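Local coordinates for protein polyporopepsin (Irpex lacteus, PDB 1WKR) that cleaves proteins with broad specificity and clots milk, as an aspartic endopeptidase of the pepsin family, at residues T182-Q193 against G301-G309. Sequence-based numbering, arbitrary orientation.
Sequences TSPASAYWGINQ and GEGLDFING
The carbonyl O of Glu302 lies 3.4 Å from CD of Pro184, the proline that follows a cis peptide bond. Gly303 lies against Ser183 and Thr182: its CA approaches Ser183 O in a CA-H...O contact and also packs against the methyl CG2 of Thr182. The carbonyl of Gly303 then accepts the amide of Ala185, N to O 3.0 Å, at the start of the short 3-10 turn 185-187. Leu304 carries its side chain across this turn. With CG lying opposite the backbone N (chi1 -161°), its CB reaches CG of Pro184, CG sits by Ala185, and CD1 comes 3.8 Å from CE1 of Tyr188, the two side chains crossing at roughly a right angle. Here the contact borders the substrate cleft of the pepsin fold: Tyr188 OH hydrogen-bonds the backbone of the bound peptide inhibitor, Leu304 packs on one of its modified side chains, and the side chain of Tyr188 is about 6 Å from that of the catalytic Asp212. Asp305 turns back on its own loop, its carboxylate taking the amides of Gly301 and Glu302. Phe306 follows, and strand 207-211 runs between its strand and 190-197, pairing with both. CG1 of Ile191 meets the ring at its edge, while the Gln193 amide stacks on one face, planes 14° apart, with NE2 3.2 Å above the ring. Beyond it, Asn308 comes to Gln193 from the opposite direction, the two amide planes 26° apart, and these buried amides exchange a pair of hydrogen bonds: Asn308 ND2 to Gln193 OE1 at 2.9 Å, nearly straight, and Gln193 NE2 to Asn308 OD1 at 3.1 Å, on a lone pair of that oxygen.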
ATOM      1  N   THR A 182      14.588 -12.315  -5.081  1.00  7.06           N
ATOM      2  CA  THR A 182      14.799 -12.728  -3.695  1.00  6.39           C
ATOM      3  C   THR A 182      13.525 -12.996  -3.003  1.00  7.70           C
ATOM      4  O   THR A 182      12.588 -12.116  -3.046  1.00  7.08           O
ATOM      5  CB  THR A 182      15.600 -11.649  -2.957  1.00  7.85           C
ATOM      6  OG1 THR A 182      16.915 -11.620  -3.534  1.00  9.79           O
ATOM      7  CG2 THR A 182      15.704 -11.936  -1.518  1.00  8.17           C
ATOM      8  N   SER A 183      13.331 -14.135  -2.389  1.00  7.20           N
ATOM      9  CA  SER A 183      12.185 -14.515  -1.643  1.00  6.92           C
ATOM     10  C   SER A 183      12.303 -14.163  -0.147  1.00  6.23           C
ATOM     11  O   SER A 183      13.470 -14.232   0.368  1.00  8.00           O
ATOM     12  CB  SER A 183      11.947 -16.071  -1.813  1.00  6.41           C
ATOM     13  OG  SER A 183      10.658 -16.480  -1.165  0.30  7.17           O
ATOM     14  N   PRO A 184      11.289 -13.829   0.585  1.00  5.55           N
ATOM     15  CA  PRO A 184       9.869 -13.826   0.120  1.00  6.21           C
ATOM     16  C   PRO A 184       9.401 -12.509  -0.495  1.00  5.80           C
ATOM     17  O   PRO A 184       8.217 -12.466  -0.908  1.00  5.68           O
ATOM     18  CB  PRO A 184       9.095 -14.125   1.406  1.00  7.10           C
ATOM     19  CG  PRO A 184       9.940 -13.511   2.510  1.00  6.20           C
ATOM     20  CD  PRO A 184      11.369 -13.637   2.043  1.00  6.62           C
ATOM     21  N   ALA A 185      10.234 -11.463  -0.588  1.00  5.08           N
ATOM     22  CA  ALA A 185       9.770 -10.218  -1.238  1.00  4.67           C
ATOM     23  C   ALA A 185       9.254 -10.452  -2.623  1.00  4.76           C
ATOM     24  O   ALA A 185       8.323  -9.769  -3.068  1.00  5.07           O
ATOM     25  CB  ALA A 185      10.941  -9.233  -1.320  1.00  4.83           C
ATOM     26  N   SER A 186       9.781 -11.461  -3.346  1.00  4.55           N
ATOM     27  CA  SER A 186       9.366 -11.779  -4.702  1.00  5.35           C
ATOM     28  C   SER A 186       7.903 -12.181  -4.828  1.00  5.92           C
ATOM     29  O   SER A 186       7.384 -12.128  -5.980  1.00  6.56           O
ATOM     30  CB  SER A 186      10.259 -12.887  -5.257  1.00  6.04           C
ATOM     31  OG  SER A 186      10.063 -14.072  -4.440  1.00  7.35           O
ATOM     32  N   ALA A 187       7.249 -12.566  -3.762  1.00  4.75           N
ATOM     33  CA  ALA A 187       5.821 -12.951  -3.827  1.00  5.55           C
ATOM     34  C   ALA A 187       4.940 -11.733  -3.882  1.00  5.65           C
ATOM     35  O   ALA A 187       3.751 -11.820  -4.203  1.00  5.84           O
ATOM     36  CB  ALA A 187       5.497 -13.807  -2.601  1.00  6.70           C
ATOM     37  N   TYR A 188       5.442 -10.553  -3.435  1.00  4.79           N
ATOM     38  CA  TYR A 188       4.707  -9.279  -3.364  1.00  4.59           C
ATOM     39  C   TYR A 188       5.136  -8.432  -4.503  1.00  4.54           C
ATOM     40  O   TYR A 188       5.781  -8.883  -5.476  1.00  4.52           O
ATOM     41  CB  TYR A 188       5.021  -8.650  -1.976  1.00  4.76           C
ATOM     42  CG  TYR A 188       4.717  -9.476  -0.772  1.00  5.01           C
ATOM     43  CD1 TYR A 188       5.662 -10.509  -0.369  1.00  5.82           C
ATOM     44  CD2 TYR A 188       3.562  -9.348  -0.038  1.00  4.76           C
ATOM     45  CE1 TYR A 188       5.355 -11.316   0.715  1.00  6.16           C
ATOM     46  CE2 TYR A 188       3.270 -10.207   1.031  1.00  4.73           C
ATOM     47  CZ  TYR A 188       4.201 -11.144   1.394  1.00  5.03           C
ATOM     48  OH  TYR A 188       3.925 -12.017   2.454  1.00  6.60           O
ATOM     49  N   TRP A 189       4.820  -7.118  -4.443  1.00  3.94           N
ATOM     50  CA  TRP A 189       5.428  -6.150  -5.377  1.00  3.54           C
ATOM     51  C   TRP A 189       6.793  -5.825  -4.806  1.00  3.72           C
ATOM     52  O   TRP A 189       7.018  -4.795  -4.155  1.00  4.46           O
ATOM     53  CB  TRP A 189       4.533  -4.903  -5.522  1.00  3.93           C
ATOM     54  CG  TRP A 189       3.300  -5.283  -6.337  1.00  3.94           C
ATOM     55  CD1 TRP A 189       2.038  -5.524  -5.860  1.00  3.51           C
ATOM     56  CD2 TRP A 189       3.240  -5.510  -7.733  1.00  3.61           C
ATOM     57  NE1 TRP A 189       1.183  -5.875  -6.902  1.00  3.77           N
ATOM     58  CE2 TRP A 189       1.926  -5.887  -8.057  1.00  3.25           C
ATOM     59  CE3 TRP A 189       4.189  -5.411  -8.762  1.00  3.03           C
ATOM     60  CZ2 TRP A 189       1.535  -6.166  -9.349  1.00  4.13           C
ATOM     61  CZ3 TRP A 189       3.792  -5.665 -10.045  1.00  4.11           C
ATOM     62  CH2 TRP A 189       2.489  -6.039 -10.343  1.00  3.74           C
ATOM     63  N   GLY A 190       7.710  -6.793  -4.994  1.00  3.53           N
ATOM     64  CA  GLY A 190       9.051  -6.767  -4.334  1.00  4.19           C
ATOM     65  C   GLY A 190      10.078  -6.221  -5.245  1.00  4.02           C
ATOM     66  O   GLY A 190      10.133  -6.541  -6.444  1.00  4.15           O
ATOM     67  N   ILE A 191      10.934  -5.370  -4.687  1.00  3.30           N
ATOM     68  CA  ILE A 191      12.011  -4.748  -5.428  1.00  3.97           C
ATOM     69  C   ILE A 191      13.300  -4.808  -4.596  1.00  3.61           C
ATOM     70  O   ILE A 191      13.264  -5.055  -3.395  1.00  4.39           O
ATOM     71  CB  ILE A 191      11.704  -3.257  -5.795  1.00  3.93           C
ATOM     72  CG1 ILE A 191      11.602  -2.385  -4.532  1.00  5.45           C
ATOM     73  CG2 ILE A 191      10.384  -3.170  -6.596  1.00  5.47           C
ATOM     74  CD1 ILE A 191      11.488  -0.913  -4.821  1.00  6.29           C
ATOM     75  N   ASN A 192      14.421  -4.547  -5.256  1.00  4.07           N
ATOM     76  CA  ASN A 192      15.661  -4.281  -4.589  1.00  4.23           C
ATOM     77  C   ASN A 192      15.911  -2.795  -4.468  1.00  4.29           C
ATOM     78  O   ASN A 192      15.641  -2.066  -5.435  1.00  4.92           O
ATOM     79  CB  ASN A 192      16.810  -4.961  -5.368  1.00  5.87           C
ATOM     80  CG  ASN A 192      16.574  -6.457  -5.491  1.00  6.39           C
ATOM     81  OD1 ASN A 192      16.711  -6.981  -6.703  1.00 11.77           O
ATOM     82  ND2 ASN A 192      16.217  -7.124  -4.535  1.00  4.77           N
ATOM     83  N   GLN A 193      16.412  -2.334  -3.313  1.00  4.03           N
ATOM     84  CA  GLN A 193      16.778  -0.922  -3.196  1.00  4.12           C
ATOM     85  C   GLN A 193      17.852  -0.789  -2.131  1.00  3.75           C
ATOM     86  O   GLN A 193      18.041  -1.717  -1.322  1.00  4.59           O
ATOM     87  CB  GLN A 193      15.556  -0.039  -2.820  1.00  4.24           C
ATOM     88  CG  GLN A 193      15.235  -0.045  -1.346  1.00  4.34           C
ATOM     89  CD  GLN A 193      13.919   0.680  -1.036  1.00  4.43           C
ATOM     90  OE1 GLN A 193      13.249   1.190  -1.934  1.00  5.10           O
ATOM     91  NE2 GLN A 193      13.580   0.742   0.246  1.00  4.32           N
ATOM     92  N   GLY A 301      18.593  -9.124   5.860  1.00  4.61           N
ATOM     93  CA  GLY A 301      19.080 -10.467   5.417  1.00  5.17           C
ATOM     94  C   GLY A 301      17.985 -11.501   5.402  1.00  5.60           C
ATOM     95  O   GLY A 301      18.314 -12.649   5.158  1.00  6.55           O
ATOM     96  N   GLU A 302      16.733 -11.148   5.618  1.00  5.64           N
ATOM     97  CA  GLU A 302      15.656 -12.127   5.586  1.00  6.48           C
ATOM     98  C   GLU A 302      14.944 -12.156   4.258  1.00  5.72           C
ATOM     99  O   GLU A 302      13.905 -12.879   4.135  1.00  7.74           O
ATOM    100  CB  GLU A 302      14.640 -11.837   6.695  1.00  6.91           C
ATOM    101  CG  GLU A 302      15.280 -12.022   8.060  1.00  9.26           C
ATOM    102  CD  GLU A 302      14.127 -12.056   9.214  1.00  9.90           C
ATOM    103  OE1 GLU A 302      13.026 -11.779   8.896  1.00 14.54           O
ATOM    104  OE2 GLU A 302      14.577 -12.438  10.296  1.00 18.09           O
ATOM    105  N   GLY A 303      15.409 -11.497   3.239  1.00  5.81           N
ATOM    106  CA  GLY A 303      14.753 -11.503   1.932  1.00  5.84           C
ATOM    107  C   GLY A 303      13.506 -10.624   1.865  1.00  5.71           C
ATOM    108  O   GLY A 303      12.799 -10.693   0.848  1.00  5.69           O
ATOM    109  N   LEU A 304      13.205  -9.826   2.890  1.00  4.82           N
ATOM    110  CA  LEU A 304      12.084  -8.854   2.879  1.00  4.81           C
ATOM    111  C   LEU A 304      12.459  -7.933   4.031  1.00  4.34           C
ATOM    112  O   LEU A 304      12.138  -8.229   5.218  1.00  5.22           O
ATOM    113  CB  LEU A 304      10.752  -9.588   3.039  1.00  5.30           C
ATOM    114  CG  LEU A 304       9.577  -8.741   2.595  1.00  5.61           C
ATOM    115  CD1 LEU A 304       8.295  -9.608   2.462  1.00  6.84           C
ATOM    116  CD2 LEU A 304       9.307  -7.556   3.457  1.00  6.93           C
ATOM    117  N   ASP A 305      13.104  -6.830   3.705  1.00  4.24           N
ATOM    118  CA  ASP A 305      13.850  -6.045   4.710  1.00  3.72           C
ATOM    119  C   ASP A 305      13.390  -4.600   4.777  1.00  3.55           C
ATOM    120  O   ASP A 305      14.000  -3.774   5.487  1.00  4.29           O
ATOM    121  CB  ASP A 305      15.336  -6.106   4.370  1.00  4.73           C
ATOM    122  CG  ASP A 305      15.970  -7.478   4.471  1.00  4.88           C
ATOM    123  OD1 ASP A 305      15.352  -8.425   5.037  1.00  5.09           O
ATOM    124  OD2 ASP A 305      17.130  -7.620   4.017  1.00  5.41           O
ATOM    125  N   PHE A 306      12.355  -4.277   4.017  1.00  3.46           N
ATOM    126  CA  PHE A 306      11.737  -2.949   4.074  1.00  3.05           C
ATOM    127  C   PHE A 306      10.320  -3.027   3.496  1.00  3.47           C
ATOM    128  O   PHE A 306      10.051  -3.954   2.697  1.00  3.91           O
ATOM    129  CB  PHE A 306      12.597  -1.862   3.303  1.00  3.91           C
ATOM    130  CG  PHE A 306      12.699  -2.145   1.824  1.00  3.25           C
ATOM    131  CD1 PHE A 306      11.697  -1.799   0.935  1.00  4.12           C
ATOM    132  CD2 PHE A 306      13.832  -2.786   1.309  1.00  4.52           C
ATOM    133  CE1 PHE A 306      11.783  -2.052  -0.405  1.00  3.99           C
ATOM    134  CE2 PHE A 306      13.938  -3.034  -0.047  1.00  4.16           C
ATOM    135  CZ  PHE A 306      12.933  -2.678  -0.895  1.00  4.02           C
ATOM    136  N   ILE A 307       9.535  -2.056   3.870  1.00  3.83           N
ATOM    137  CA  ILE A 307       8.201  -1.841   3.232  1.00  3.70           C
ATOM    138  C   ILE A 307       8.150  -0.350   2.904  1.00  3.43           C
ATOM    139  O   ILE A 307       8.091   0.493   3.824  1.00  3.95           O
ATOM    140  CB  ILE A 307       7.023  -2.276   4.101  1.00  4.08           C
ATOM    141  CG1 ILE A 307       7.130  -3.750   4.472  1.00  4.05           C
ATOM    142  CG2 ILE A 307       5.737  -2.007   3.344  1.00  4.94           C
ATOM    143  CD1 ILE A 307       6.054  -4.289   5.387  1.00  5.41           C
ATOM    144  N   ASN A 308       8.109  -0.019   1.612  1.00  3.55           N
ATOM    145  CA  ASN A 308       7.845   1.369   1.185  1.00  3.74           C
ATOM    146  C   ASN A 308       6.326   1.523   1.218  1.00  3.62           C
ATOM    147  O   ASN A 308       5.612   1.036   0.322  1.00  4.22           O
ATOM    148  CB  ASN A 308       8.411   1.647  -0.202  1.00  3.99           C
ATOM    149  CG  ASN A 308       9.910   1.538  -0.294  1.00  3.49           C
ATOM    150  OD1 ASN A 308      10.636   1.456   0.700  1.00  4.46           O
ATOM    151  ND2 ASN A 308      10.421   1.544  -1.533  1.00  5.31           N
ATOM    152  N   GLY A 309       5.821   2.178   2.268  1.00  3.50           N
ATOM    153  CA  GLY A 309       4.386   2.256   2.537  1.00  4.28           C
ATOM    154  C   GLY A 309       3.725   3.473   2.032  1.00  2.94           C
ATOM    155  O   GLY A 309       4.263   4.231   1.216  1.00  3.70           O
TER